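Ent-copalyl diphosphate synthase (Streptomyces platensis, PDB 5BP8) is a bacterial enzyme of the terpene cyclase class, built mainly of helices, with a C-terminal domain related to that of squalene-hopene cyclases. Local coordinates at residues D391-D396 and A429-A434; K397-P402 and T448-A453; A405-A410 and T452-Q457; C409-A414 and L459-T464. One frame throughout, in Å; residues are numbered along the deposited sequence.

Contact 1. Residues D391-D396 and A429-A434; sequences DGSWMD and AAWALA
Asp-391 OD1, on the loop that lies over Trp-431, is gripped twice by Ser-393. Ser-393 OG donates to Asp-391 OD1 at 2.6 Å, on the syn lone pair, while Ser-393 N reaches the same OD1 at 3.0 Å from above the carboxylate plane. The backbone bond closes an Asx turn, and with the preceding Gln-388 and the following Trp-394 the sequence reads as the QW motif familiar from squalene-hopene cyclases and their relatives. Here the motif illustrates how a tight turn can present a small side chain to the ring of a distant helix. The hydroxyl of Ser-393 sits between backbone N and carbonyl carbon (chi1 72°), turned to the carboxylate, and CB is left to face helix 422-435. That carbon makes a CH-pi contact with Trp-431, 3.6 Å from the centroid of the five-membered ring and nearly straight above it; its closest ring atom is CE2 of Trp-431, at 3.4 Å. Gly-392, whose positive phi of 102° suits a residue without a side chain, brings its CA to 5.7 Å from the CA of Trp-431, the nearest backbone approach of the two segments. Thr-406 and Met-455 also touch the indole, which is thereby wedged between the turn and two further helices, 402-416 and 449-461. Asp-391 slants across beside the NE1-CD1 side of the same five-membered ring, its carboxylate 52° from the ring plane. One water, lying in the indole plane at its edge, accepts from Trp-431 NE1 at 2.9 Å and donates to Asp-391 OD2 at 2.8 Å.

Contact 2. Residues K397-P402 and T448-A453; sequences KWHASP and TTEETA. With SO4 (sulfate ion), chain B.
Ser-401 OG donates to Glu-451 OE2 at 2.6 Å, using the anti lone pair of that oxygen. Glu-451 OE1 in turn accepts from Thr-448 OG1 at 2.7 Å, again on the anti side, so one buried carboxylate joins two N-cap residues. Ser-401 caps helix 402-416 through Tyr-403 N, and Thr-448 OG1 caps helix 449-461 by accepting from Glu-451 N at 3.0 Å. Arg-444 N adds a further donor to Glu-451 OE2. Beside this pair His-399 NE2 makes a 2.9 Å bond to Glu-450 OE2 that is close to straight (165°). OE2 lies almost in the imidazole plane, whereas NE2 meets the carboxylate from above its plane, the two planes being 77° apart. The contact ties the loop leading into helix 402-416, and its N-cap, to the first turn of helix 449-461, consistent with the six-hairpin (alpha/alpha) fold of the family. Glu-450 spans the gap with an extended chain, CG anti to the backbone N (chi1 -179°), and its OE2 is shared with Tyr-454 OH and Trp-495 NE1. The far side of the imidazole is fixed as well: ND1 of His-399 accepts from Ser-401 N at 3.1 Å. Tyr-404 stacks on this ring, and Trp-495 meets it edge to face. Farther out, Lys-397 lays CG over one face of the Trp-398 indole and carries NZ to the sulfate ion, 2.9 Å from O1 and 3.1 Å from O3.

Contact 3. Residues A405-A410 and T452-Q457; sequences ATACCA and TAYMVQ
Ala-407 is where helix 402-416 meets helix 449-461: its CB lies 3.8 Å from Tyr-454 CB and 3.9 Å from the terminal methyl CE of Met-455, a selenomethionine in this crystal. The two helices run in the same general direction, with the oppositely directed helix 422-435 between them in sequence. That order is consistent with the alpha/alpha-barrel architecture of the family, where successive helices pair as hairpins, and it gives a worked example of alanine-mediated packing. With only a methyl group at the point of closest approach, the CA atoms of Ala-407 and Tyr-454 come within 5.9 Å. The tight part ends there. One turn farther along, Gln-457 sets off toward the other helix, yet its side chain does not reach segment 405-410, and Ala-410 packs instead on Ala-428 of helix 422-435. Although this side is looser, it too is buried within the protein. Tyr-454 touches Ala-407 through CB, at the root of its side chain; the alanine methyl stands oblique to the ring, which runs on past, and OH is hydrogen-bonded to Glu-450 OE2. Met-455, by contrast, starts off to one side and has to curl back. Its chain is bent at chi2 (-62°) and again at chi3, which swings the selenium and its methyl round to the alanine. There CE of Met-455 also reaches the backbone, 4.0 Å from Ala-407 N.

Contact 4. Residues C409-A414 and L459-T464; sequences CALALA and LMRTRT
Leu-411 and Arg-461 cross at about a right angle, the leucine entering the bend of the arginine. They sit on helices 402-416 and 449-461, near the C-terminal ends of both, in the helical-hairpin fold of the squalene-hopene cyclase family. The pair is a good example of how a charged residue can serve apolar packing, since both methyls of Leu-411 rest on Arg-461. CD1 of Leu-411 lies over one guanidinium face, displaced toward the rim, and is 3.5 Å from NH1 of Arg-461. CD2 of Leu-411 fits at the bend, touching both the aliphatic stem, 3.7 Å from Arg-461 CB, and the start of the guanidinium, 3.8 Å from Arg-461 NE. A bend at chi3 (61°) folds the arginine round the leucine in this way. NH1 also makes a weak hydrogen bond to Gln-457 OE1, one turn earlier on the same helix. Thr-462, the first residue to leave helical geometry, continues the interface from the same leucine methyl, CD2, toward Ala-414. With chi1 at 64° its OG1 bonds back to Leu-458 O, and CG2 points at helix 402-416. Val-425 of helix 422-435 packs against both Ala-414 and Thr-462 from outside the two segments. The threonine methyl CG2 thus touches two apolar partners, 3.9 Å from Leu-411 CD2 and 3.8 Å from Ala-414 CB.

In the fold
Followed from the N terminus, the loop after helix 370-386 comes first. Contact 1 closes it onto helix 422-435, and contact 2 joins its next residues to the start of helix 449-461. The chain then enters helix 402-416, which contacts 3 and 4 fasten to helix 449-461 at successive levels. Contact 1 crosses each of the other three, because helix 422-435 lies in the chain between the partners they join, while its first segment, 391-396, precedes them all. Contact 4 crosses contact 2, starting inside its loop and ending beyond it. Contacts 2 and 3 share Thr-452 and Ala-453; contacts 3 and 4 share Cys-409 and Ala-410. A probable hydrogen bond from Trp-394 N to Thr-406 OG1 links contacts 1 and 3.

Contact 1. Residues D391-D396 and A429-A434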
loop_
_atom_site.group_PDB
_atom_site.type_symbol
_atom_site.label_atom_id
_atom_site.label_comp_id
_atom_site.label_asym_id
_atom_site.label_seq_id
_atom_site.Cartn_x
_atom_site.Cartn_y
_atom_site.Cartn_z
ATOM N N ASP A 391 -10.233 -19.650 12.595
ATOM C CA ASP A 391 -10.723 -20.175 11.330
ATOM C C ASP A 391 -9.650 -20.625 10.338
ATOM O O ASP A 391 -9.982 -21.121 9.247
ATOM C CB ASP A 391 -11.721 -19.198 10.657
ATOM C CG ASP A 391 -11.073 -17.927 10.138
ATOM O OD1 ASP A 391 -9.825 -17.711 10.267
ATOM O OD2 ASP A 391 -11.830 -17.113 9.564
ATOM N N GLY A 392 -8.375 -20.472 10.696
ATOM C CA GLY A 392 -7.285 -20.895 9.832
ATOM C C GLY A 392 -6.614 -19.771 9.077
ATOM O O GLY A 392 -5.569 -19.954 8.442
ATOM N N SER A 393 -7.196 -18.586 9.158
ATOM C CA SER A 393 -6.653 -17.437 8.449
ATOM C C SER A 393 -5.658 -16.674 9.304
ATOM O O SER A 393 -5.519 -16.938 10.503
ATOM C CB SER A 393 -7.808 -16.517 8.025
ATOM O OG SER A 393 -8.353 -15.840 9.138
ATOM N N TRP A 394 -4.976 -15.703 8.679
ATOM C CA TRP A 394 -4.260 -14.676 9.414
ATOM C C TRP A 394 -4.767 -13.316 8.899
ATOM O O TRP A 394 -5.394 -13.263 7.860
ATOM C CB TRP A 394 -2.741 -14.720 9.166
ATOM C CG TRP A 394 -1.961 -15.791 9.917
ATOM C CD1 TRP A 394 -1.253 -15.634 11.075
ATOM C CD2 TRP A 394 -1.754 -17.137 9.499
ATOM N NE1 TRP A 394 -0.644 -16.825 11.426
ATOM C CE2 TRP A 394 -0.913 -17.750 10.455
ATOM C CE3 TRP A 394 -2.206 -17.892 8.413
ATOM C CZ2 TRP A 394 -0.528 -19.109 10.363
ATOM C CZ3 TRP A 394 -1.805 -19.219 8.301
ATOM C CH2 TRP A 394 -0.981 -19.820 9.283
HETATM N N MSE A 395 -4.479 -12.260 9.643
HETATM C CA MSE A 395 -4.671 -10.879 9.175
HETATM C C MSE A 395 -3.350 -10.183 9.376
HETATM O O MSE A 395 -2.573 -10.548 10.267
HETATM C CB MSE A 395 -5.728 -10.157 10.001
HETATM C CG MSE A 395 -7.157 -10.278 9.480
HETATM SE SE MSE A 395 -7.409 -9.588 7.644
HETATM C CE MSE A 395 -7.371 -7.629 7.682
ATOM N N ASP A 396 -3.100 -9.141 8.578
ATOM C CA ASP A 396 -1.858 -8.390 8.645
ATOM C C ASP A 396 -2.150 -6.903 8.602
ATOM O O ASP A 396 -3.089 -6.468 7.938
ATOM C CB ASP A 396 -0.936 -8.727 7.484
ATOM C CG ASP A 396 0.386 -7.979 7.556
ATOM O OD1 ASP A 396 1.101 -8.167 8.555
ATOM O OD2 ASP A 396 0.728 -7.224 6.605
ATOM N N ALA A 429 -5.341 -23.916 4.169
ATOM C CA ALA A 429 -5.884 -24.448 2.911
ATOM C C ALA A 429 -7.381 -24.782 3.041
ATOM O O ALA A 429 -8.152 -24.566 2.108
ATOM C CB ALA A 429 -5.095 -25.680 2.455
ATOM N N ALA A 430 -7.790 -25.288 4.201
ATOM C CA ALA A 430 -9.198 -25.513 4.475
ATOM C C ALA A 430 -9.999 -24.198 4.416
ATOM O O ALA A 430 -11.121 -24.170 3.898
ATOM C CB ALA A 430 -9.377 -26.171 5.825
ATOM N N TRP A 431 -9.429 -23.145 4.995
ATOM C CA TRP A 431 -10.042 -21.815 4.973
ATOM C C TRP A 431 -10.163 -21.292 3.550
ATOM O O TRP A 431 -11.188 -20.699 3.160
ATOM C CB TRP A 431 -9.235 -20.866 5.856
ATOM C CG TRP A 431 -9.718 -19.463 5.864
ATOM C CD1 TRP A 431 -10.729 -18.954 6.612
ATOM C CD2 TRP A 431 -9.202 -18.376 5.092
ATOM N NE1 TRP A 431 -10.868 -17.599 6.377
ATOM C CE2 TRP A 431 -9.958 -17.224 5.433
ATOM C CE3 TRP A 431 -8.181 -18.256 4.154
ATOM C CZ2 TRP A 431 -9.712 -15.970 4.867
ATOM C CZ3 TRP A 431 -7.937 -17.006 3.596
ATOM C CH2 TRP A 431 -8.696 -15.885 3.961
ATOM N N ALA A 432 -9.135 -21.528 2.753
ATOM C CA ALA A 432 -9.203 -21.195 1.352
ATOM C C ALA A 432 -10.359 -21.895 0.657
ATOM O O ALA A 432 -11.116 -21.267 -0.061
ATOM C CB ALA A 432 -7.881 -21.487 0.649
ATOM N N LEU A 433 -10.542 -23.199 0.880
ATOM C CA LEU A 433 -11.604 -23.900 0.180
ATOM C C LEU A 433 -12.958 -23.357 0.621
ATOM O O LEU A 433 -13.884 -23.225 -0.175
ATOM C CB LEU A 433 -11.533 -25.417 0.460
ATOM C CG LEU A 433 -10.281 -26.147 -0.003
ATOM C CD1 LEU A 433 -10.326 -27.608 0.412
ATOM C CD2 LEU A 433 -10.136 -26.043 -1.506
ATOM N N ALA A 434 -13.060 -23.044 1.904
ATOM C CA ALA A 434 -14.313 -22.627 2.499
ATOM C C ALA A 434 -14.731 -21.228 2.064
ATOM O O ALA A 434 -15.913 -20.899 2.120
ATOM C CB ALA A 434 -14.193 -22.664 4.003
HETATM O O HOH W 1 -12.496 -15.435 7.471
#

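Contact 2. Residues K397-P402 and T448-A453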
loop_
_atom_site.group_PDB
_atom_site.type_symbol
_atom_site.label_atom_id
_atom_site.label_comp_id
_atom_site.label_asym_id
_atom_site.label_seq_id
_atom_site.Cartn_x
_atom_site.Cartn_y
_atom_site.Cartn_z
ATOM N N LYS A 397 -1.317 -6.143 9.293
ATOM C CA LYS A 397 -1.479 -4.704 9.378
ATOM C C LYS A 397 -1.287 -3.953 8.074
ATOM O O LYS A 397 -1.722 -2.820 7.978
ATOM C CB LYS A 397 -0.528 -4.115 10.444
ATOM C CG LYS A 397 0.929 -4.064 10.043
ATOM C CD LYS A 397 1.824 -3.654 11.217
ATOM C CE LYS A 397 1.628 -2.198 11.604
ATOM N NZ LYS A 397 2.643 -1.771 12.606
ATOM N N TRP A 398 -0.545 -4.500 7.105
ATOM C CA TRP A 398 -0.198 -3.746 5.895
ATOM C C TRP A 398 -1.212 -3.889 4.752
ATOM O O TRP A 398 -1.040 -3.261 3.732
ATOM C CB TRP A 398 1.187 -4.154 5.357
ATOM C CG TRP A 398 2.298 -3.919 6.364
ATOM C CD1 TRP A 398 3.186 -4.846 6.832
ATOM C CD2 TRP A 398 2.609 -2.683 7.042
ATOM N NE1 TRP A 398 4.050 -4.254 7.747
ATOM C CE2 TRP A 398 3.706 -2.937 7.900
ATOM C CE3 TRP A 398 2.071 -1.390 7.006
ATOM C CZ2 TRP A 398 4.259 -1.946 8.729
ATOM C CZ3 TRP A 398 2.625 -0.402 7.834
ATOM C CH2 TRP A 398 3.714 -0.687 8.673
ATOM N N HIS A 399 -2.227 -4.724 4.914
ATOM C CA HIS A 399 -3.069 -5.110 3.798
ATOM C C HIS A 399 -4.481 -5.327 4.307
ATOM O O HIS A 399 -4.708 -5.929 5.361
ATOM C CB HIS A 399 -2.464 -6.344 3.157
ATOM C CG HIS A 399 -2.852 -6.586 1.734
ATOM N ND1 HIS A 399 -4.111 -6.990 1.354
ATOM C CD2 HIS A 399 -2.120 -6.545 0.602
ATOM C CE1 HIS A 399 -4.142 -7.177 0.054
ATOM N NE2 HIS A 399 -2.938 -6.926 -0.426
ATOM N N ALA A 400 -5.453 -4.852 3.530
ATOM C CA ALA A 400 -6.873 -5.016 3.843
ATOM C C ALA A 400 -7.426 -6.439 3.728
ATOM O O ALA A 400 -8.481 -6.711 4.267
ATOM C CB ALA A 400 -7.691 -4.099 2.922
ATOM N N SER A 401 -6.749 -7.322 2.992
ATOM C CA SER A 401 -7.254 -8.645 2.680
ATOM C C SER A 401 -6.668 -9.771 3.565
ATOM O O SER A 401 -5.439 -9.886 3.703
ATOM C CB SER A 401 -6.923 -8.987 1.226
ATOM O OG SER A 401 -7.422 -10.260 0.918
ATOM N N PRO A 402 -7.533 -10.626 4.112
ATOM C CA PRO A 402 -6.996 -11.812 4.784
ATOM C C PRO A 402 -6.345 -12.789 3.811
ATOM O O PRO A 402 -5.592 -13.706 4.246
ATOM C CB PRO A 402 -8.216 -12.420 5.430
ATOM C CG PRO A 402 -9.358 -12.017 4.584
ATOM C CD PRO A 402 -9.010 -10.670 4.018
ATOM N N THR A 448 -11.189 -10.738 -6.796
ATOM C CA THR A 448 -10.161 -9.934 -7.425
ATOM C C THR A 448 -9.068 -10.828 -7.981
ATOM O O THR A 448 -8.858 -11.942 -7.507
ATOM C CB THR A 448 -9.490 -8.958 -6.443
ATOM O OG1 THR A 448 -8.834 -9.679 -5.382
ATOM C CG2 THR A 448 -10.529 -7.989 -5.850
ATOM N N THR A 449 -8.392 -10.319 -8.976
ATOM C CA THR A 449 -7.188 -10.981 -9.525
ATOM C C THR A 449 -6.160 -11.218 -8.408
ATOM O O THR A 449 -5.671 -12.365 -8.230
ATOM C CB THR A 449 -6.576 -10.112 -10.639
ATOM O OG1 THR A 449 -7.451 -10.133 -11.780
ATOM C CG2 THR A 449 -5.174 -10.607 -11.081
ATOM N N GLU A 450 -5.871 -10.164 -7.626
ATOM C CA GLU A 450 -4.834 -10.278 -6.598
ATOM C C GLU A 450 -5.151 -11.388 -5.595
ATOM O O GLU A 450 -4.341 -12.278 -5.351
ATOM C CB GLU A 450 -4.655 -8.949 -5.868
ATOM C CG GLU A 450 -3.573 -8.975 -4.795
ATOM C CD GLU A 450 -3.378 -7.646 -4.084
ATOM O OE1 GLU A 450 -4.156 -6.684 -4.355
ATOM O OE2 GLU A 450 -2.446 -7.578 -3.260
ATOM N N GLU A 451 -6.361 -11.349 -5.026
ATOM C CA GLU A 451 -6.689 -12.261 -3.943
ATOM C C GLU A 451 -6.877 -13.700 -4.437
ATOM O O GLU A 451 -6.495 -14.659 -3.748
ATOM C CB GLU A 451 -7.896 -11.765 -3.149
ATOM C CG GLU A 451 -7.670 -10.380 -2.529
ATOM C CD GLU A 451 -8.946 -9.716 -2.056
ATOM O OE1 GLU A 451 -9.689 -9.180 -2.905
ATOM O OE2 GLU A 451 -9.199 -9.697 -0.834
ATOM N N THR A 452 -7.439 -13.839 -5.628
ATOM C CA THR A 452 -7.564 -15.133 -6.260
ATOM C C THR A 452 -6.161 -15.736 -6.481
ATOM O O THR A 452 -5.917 -16.931 -6.161
ATOM C CB THR A 452 -8.330 -15.032 -7.593
ATOM O OG1 THR A 452 -9.643 -14.487 -7.363
ATOM C CG2 THR A 452 -8.452 -16.419 -8.232
ATOM N N ALA A 453 -5.260 -14.919 -7.016
ATOM C CA ALA A 453 -3.870 -15.353 -7.264
ATOM C C ALA A 453 -3.214 -15.872 -6.011
ATOM O O ALA A 453 -2.562 -16.942 -6.047
ATOM C CB ALA A 453 -3.036 -14.232 -7.867
HETATM S S SO4 B . 1.838 1.156 14.471
HETATM O O1 SO4 B . 1.591 -0.255 14.861
HETATM O O2 SO4 B . 2.493 1.827 15.646
HETATM O O3 SO4 B . 2.612 1.279 13.265
HETATM O O4 SO4 B . 0.522 1.793 14.285
#

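Contact 3. Residues A405-A410 and T452-Q457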
loop_
_atom_site.group_PDB
_atom_site.type_symbol
_atom_site.label_atom_id
_atom_site.label_comp_id
_atom_site.label_asym_id
_atom_site.label_seq_id
_atom_site.Cartn_x
_atom_site.Cartn_y
_atom_site.Cartn_z
ATOM N N ALA A 405 -2.551 -11.943 3.876
ATOM C CA ALA A 405 -1.911 -12.324 5.154
ATOM C C ALA A 405 -1.825 -13.851 5.277
ATOM O O ALA A 405 -0.754 -14.414 5.629
ATOM C CB ALA A 405 -2.668 -11.733 6.321
ATOM N N THR A 406 -2.903 -14.521 4.878
ATOM C CA THR A 406 -2.952 -15.984 5.012
ATOM C C THR A 406 -1.979 -16.666 4.045
ATOM O O THR A 406 -1.291 -17.636 4.416
ATOM C CB THR A 406 -4.384 -16.506 4.812
ATOM O OG1 THR A 406 -5.253 -15.852 5.750
ATOM C CG2 THR A 406 -4.451 -18.023 5.086
ATOM N N ALA A 407 -1.899 -16.167 2.816
ATOM C CA ALA A 407 -0.936 -16.691 1.869
ATOM C C ALA A 407 0.484 -16.483 2.371
ATOM O O ALA A 407 1.286 -17.448 2.353
ATOM C CB ALA A 407 -1.081 -16.060 0.507
ATOM N N CYS A 408 0.804 -15.266 2.820
ATOM C CA CYS A 408 2.173 -14.976 3.290
ATOM C C CYS A 408 2.597 -15.978 4.391
ATOM O O CYS A 408 3.669 -16.582 4.311
ATOM C CB CYS A 408 2.308 -13.570 3.836
ATOM S SG CYS A 408 2.283 -12.292 2.533
ATOM N N CYS A 409 1.762 -16.114 5.408
ATOM C CA CYS A 409 2.098 -16.883 6.599
ATOM C C CYS A 409 2.109 -18.362 6.338
ATOM O O CYS A 409 3.048 -19.056 6.764
ATOM C CB CYS A 409 1.136 -16.550 7.737
ATOM S SG CYS A 409 1.332 -14.858 8.300
ATOM N N ALA A 410 1.098 -18.865 5.639
ATOM C CA ALA A 410 1.045 -20.317 5.350
ATOM C C ALA A 410 2.174 -20.749 4.418
ATOM O O ALA A 410 2.722 -21.847 4.583
ATOM C CB ALA A 410 -0.286 -20.711 4.758
ATOM N N THR A 452 -7.439 -13.839 -5.628
ATOM C CA THR A 452 -7.564 -15.133 -6.260
ATOM C C THR A 452 -6.161 -15.736 -6.481
ATOM O O THR A 452 -5.917 -16.931 -6.161
ATOM C CB THR A 452 -8.330 -15.032 -7.593
ATOM O OG1 THR A 452 -9.643 -14.487 -7.363
ATOM C CG2 THR A 452 -8.452 -16.419 -8.232
ATOM N N ALA A 453 -5.260 -14.919 -7.016
ATOM C CA ALA A 453 -3.870 -15.353 -7.264
ATOM C C ALA A 453 -3.214 -15.872 -6.011
ATOM O O ALA A 453 -2.562 -16.942 -6.047
ATOM C CB ALA A 453 -3.036 -14.232 -7.867
ATOM N N TYR A 454 -3.398 -15.165 -4.885
ATOM C CA TYR A 454 -2.811 -15.621 -3.619
ATOM C C TYR A 454 -3.314 -17.005 -3.198
ATOM O O TYR A 454 -2.533 -17.835 -2.724
ATOM C CB TYR A 454 -3.028 -14.622 -2.475
ATOM C CG TYR A 454 -2.415 -13.243 -2.725
ATOM C CD1 TYR A 454 -1.278 -13.084 -3.523
ATOM C CD2 TYR A 454 -2.933 -12.125 -2.096
ATOM C CE1 TYR A 454 -0.714 -11.833 -3.738
ATOM C CE2 TYR A 454 -2.379 -10.870 -2.293
ATOM C CZ TYR A 454 -1.266 -10.731 -3.113
ATOM O OH TYR A 454 -0.698 -9.504 -3.371
HETATM N N MSE A 455 -4.615 -17.240 -3.338
HETATM C CA MSE A 455 -5.193 -18.528 -2.955
HETATM C C MSE A 455 -4.790 -19.641 -3.883
HETATM O O MSE A 455 -4.544 -20.775 -3.424
HETATM C CB MSE A 455 -6.714 -18.421 -2.820
HETATM C CG MSE A 455 -7.061 -17.548 -1.617
HETATM SE SE MSE A 455 -6.438 -18.218 0.118
HETATM C CE MSE A 455 -4.784 -17.218 0.329
ATOM N N VAL A 456 -4.720 -19.381 -5.177
ATOM C CA VAL A 456 -4.257 -20.411 -6.111
ATOM C C VAL A 456 -2.814 -20.835 -5.756
ATOM O O VAL A 456 -2.507 -22.053 -5.684
ATOM C CB VAL A 456 -4.373 -19.949 -7.576
ATOM C CG1 VAL A 456 -3.595 -20.860 -8.509
ATOM C CG2 VAL A 456 -5.834 -19.882 -7.985
ATOM N N GLN A 457 -1.954 -19.854 -5.494
ATOM C CA GLN A 457 -0.581 -20.132 -5.060
ATOM C C GLN A 457 -0.525 -20.941 -3.782
ATOM O O GLN A 457 0.224 -21.922 -3.712
ATOM C CB GLN A 457 0.204 -18.861 -4.809
ATOM C CG GLN A 457 0.539 -18.084 -6.054
ATOM C CD GLN A 457 1.446 -16.911 -5.751
ATOM O OE1 GLN A 457 2.475 -17.065 -5.073
ATOM N NE2 GLN A 457 1.077 -15.732 -6.262
#

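Contact 4. Residues C409-A414 and L459-T464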
loop_
_atom_site.group_PDB
_atom_site.type_symbol
_atom_site.label_atom_id
_atom_site.label_comp_id
_atom_site.label_asym_id
_atom_site.label_seq_id
_atom_site.Cartn_x
_atom_site.Cartn_y
_atom_site.Cartn_z
ATOM N N CYS A 409 1.762 -16.114 5.408
ATOM C CA CYS A 409 2.098 -16.883 6.599
ATOM C C CYS A 409 2.109 -18.362 6.338
ATOM O O CYS A 409 3.048 -19.056 6.764
ATOM C CB CYS A 409 1.136 -16.550 7.737
ATOM S SG CYS A 409 1.332 -14.858 8.300
ATOM N N ALA A 410 1.098 -18.865 5.639
ATOM C CA ALA A 410 1.045 -20.317 5.350
ATOM C C ALA A 410 2.174 -20.749 4.418
ATOM O O ALA A 410 2.722 -21.847 4.583
ATOM C CB ALA A 410 -0.286 -20.711 4.758
ATOM N N LEU A 411 2.522 -19.911 3.444
ATOM C CA LEU A 411 3.568 -20.283 2.491
ATOM C C LEU A 411 4.959 -20.245 3.110
ATOM O O LEU A 411 5.808 -21.058 2.751
ATOM C CB LEU A 411 3.539 -19.391 1.245
ATOM C CG LEU A 411 2.328 -19.679 0.334
ATOM C CD1 LEU A 411 2.180 -18.593 -0.726
ATOM C CD2 LEU A 411 2.419 -21.083 -0.258
ATOM N N ALA A 412 5.185 -19.305 4.025
ATOM C CA ALA A 412 6.436 -19.230 4.766
ATOM C C ALA A 412 6.549 -20.462 5.681
ATOM O O ALA A 412 7.602 -21.120 5.724
ATOM C CB ALA A 412 6.478 -17.954 5.587
ATOM N N LEU A 413 5.477 -20.755 6.402
ATOM C CA LEU A 413 5.455 -21.926 7.301
ATOM C C LEU A 413 5.557 -23.260 6.565
ATOM O O LEU A 413 6.136 -24.223 7.102
ATOM C CB LEU A 413 4.216 -21.917 8.171
ATOM C CG LEU A 413 4.211 -20.923 9.330
ATOM C CD1 LEU A 413 2.776 -20.754 9.810
ATOM C CD2 LEU A 413 5.122 -21.320 10.484
ATOM N N ALA A 414 4.982 -23.346 5.369
ATOM C CA ALA A 414 5.029 -24.573 4.576
ATOM C C ALA A 414 6.471 -24.923 4.181
ATOM O O ALA A 414 6.890 -26.078 4.258
ATOM C CB ALA A 414 4.155 -24.446 3.337
ATOM N N LEU A 459 -2.802 -22.932 -2.472
ATOM C CA LEU A 459 -3.294 -24.290 -2.686
ATOM C C LEU A 459 -2.306 -25.153 -3.466
ATOM O O LEU A 459 -2.061 -26.313 -3.089
ATOM C CB LEU A 459 -4.648 -24.269 -3.394
ATOM C CG LEU A 459 -5.828 -23.704 -2.593
ATOM C CD1 LEU A 459 -7.047 -23.546 -3.492
ATOM C CD2 LEU A 459 -6.171 -24.577 -1.398
HETATM N N MSE A 460 -1.733 -24.599 -4.528
HETATM C CA MSE A 460 -0.782 -25.361 -5.357
HETATM C C MSE A 460 0.522 -25.611 -4.645
HETATM O O MSE A 460 1.050 -26.756 -4.660
HETATM C CB MSE A 460 -0.581 -24.695 -6.711
HETATM C CG MSE A 460 -1.839 -24.666 -7.565
HETATM SE SE MSE A 460 -2.478 -26.463 -8.076
HETATM C CE MSE A 460 -3.414 -27.165 -6.524
ATOM N N ARG A 461 1.070 -24.592 -3.996
ATOM C CA ARG A 461 2.388 -24.742 -3.381
ATOM C C ARG A 461 2.386 -25.629 -2.131
ATOM O O ARG A 461 3.440 -26.171 -1.760
ATOM C CB ARG A 461 3.025 -23.394 -3.093
ATOM C CG ARG A 461 3.447 -22.640 -4.359
ATOM C CD ARG A 461 3.750 -21.173 -4.105
ATOM N NE ARG A 461 4.844 -20.932 -3.167
ATOM C CZ ARG A 461 5.228 -19.714 -2.768
ATOM N NH1 ARG A 461 4.626 -18.611 -3.223
ATOM N NH2 ARG A 461 6.206 -19.595 -1.909
ATOM N N THR A 462 1.225 -25.809 -1.502
ATOM C CA THR A 462 1.143 -26.591 -0.264
ATOM C C THR A 462 0.483 -27.937 -0.487
ATOM O O THR A 462 0.173 -28.636 0.468
ATOM C CB THR A 462 0.392 -25.829 0.847
ATOM O OG1 THR A 462 -0.974 -25.611 0.472
ATOM C CG2 THR A 462 1.085 -24.520 1.152
ATOM N N ARG A 463 0.270 -28.291 -1.750
ATOM C CA ARG A 463 -0.399 -29.516 -2.124
ATOM C C ARG A 463 0.551 -30.663 -1.811
ATOM O O ARG A 463 1.752 -30.506 -1.933
ATOM C CB ARG A 463 -0.706 -29.475 -3.617
ATOM C CG ARG A 463 -1.622 -30.560 -4.151
ATOM C CD ARG A 463 -2.161 -30.142 -5.516
ATOM N NE ARG A 463 -2.354 -31.256 -6.451
ATOM C CZ ARG A 463 -1.559 -31.548 -7.489
ATOM N NH1 ARG A 463 -0.471 -30.820 -7.760
ATOM N NH2 ARG A 463 -1.853 -32.587 -8.266
ATOM N N THR A 464 0.002 -31.785 -1.365
ATOM C CA THR A 464 0.800 -33.004 -1.153
ATOM C C THR A 464 0.156 -34.174 -1.868
ATOM O O THR A 464 -0.992 -34.074 -2.321
ATOM C CB THR A 464 0.955 -33.345 0.346
ATOM O OG1 THR A 464 -0.332 -33.571 0.941
ATOM C CG2 THR A 464 1.681 -32.229 1.074
#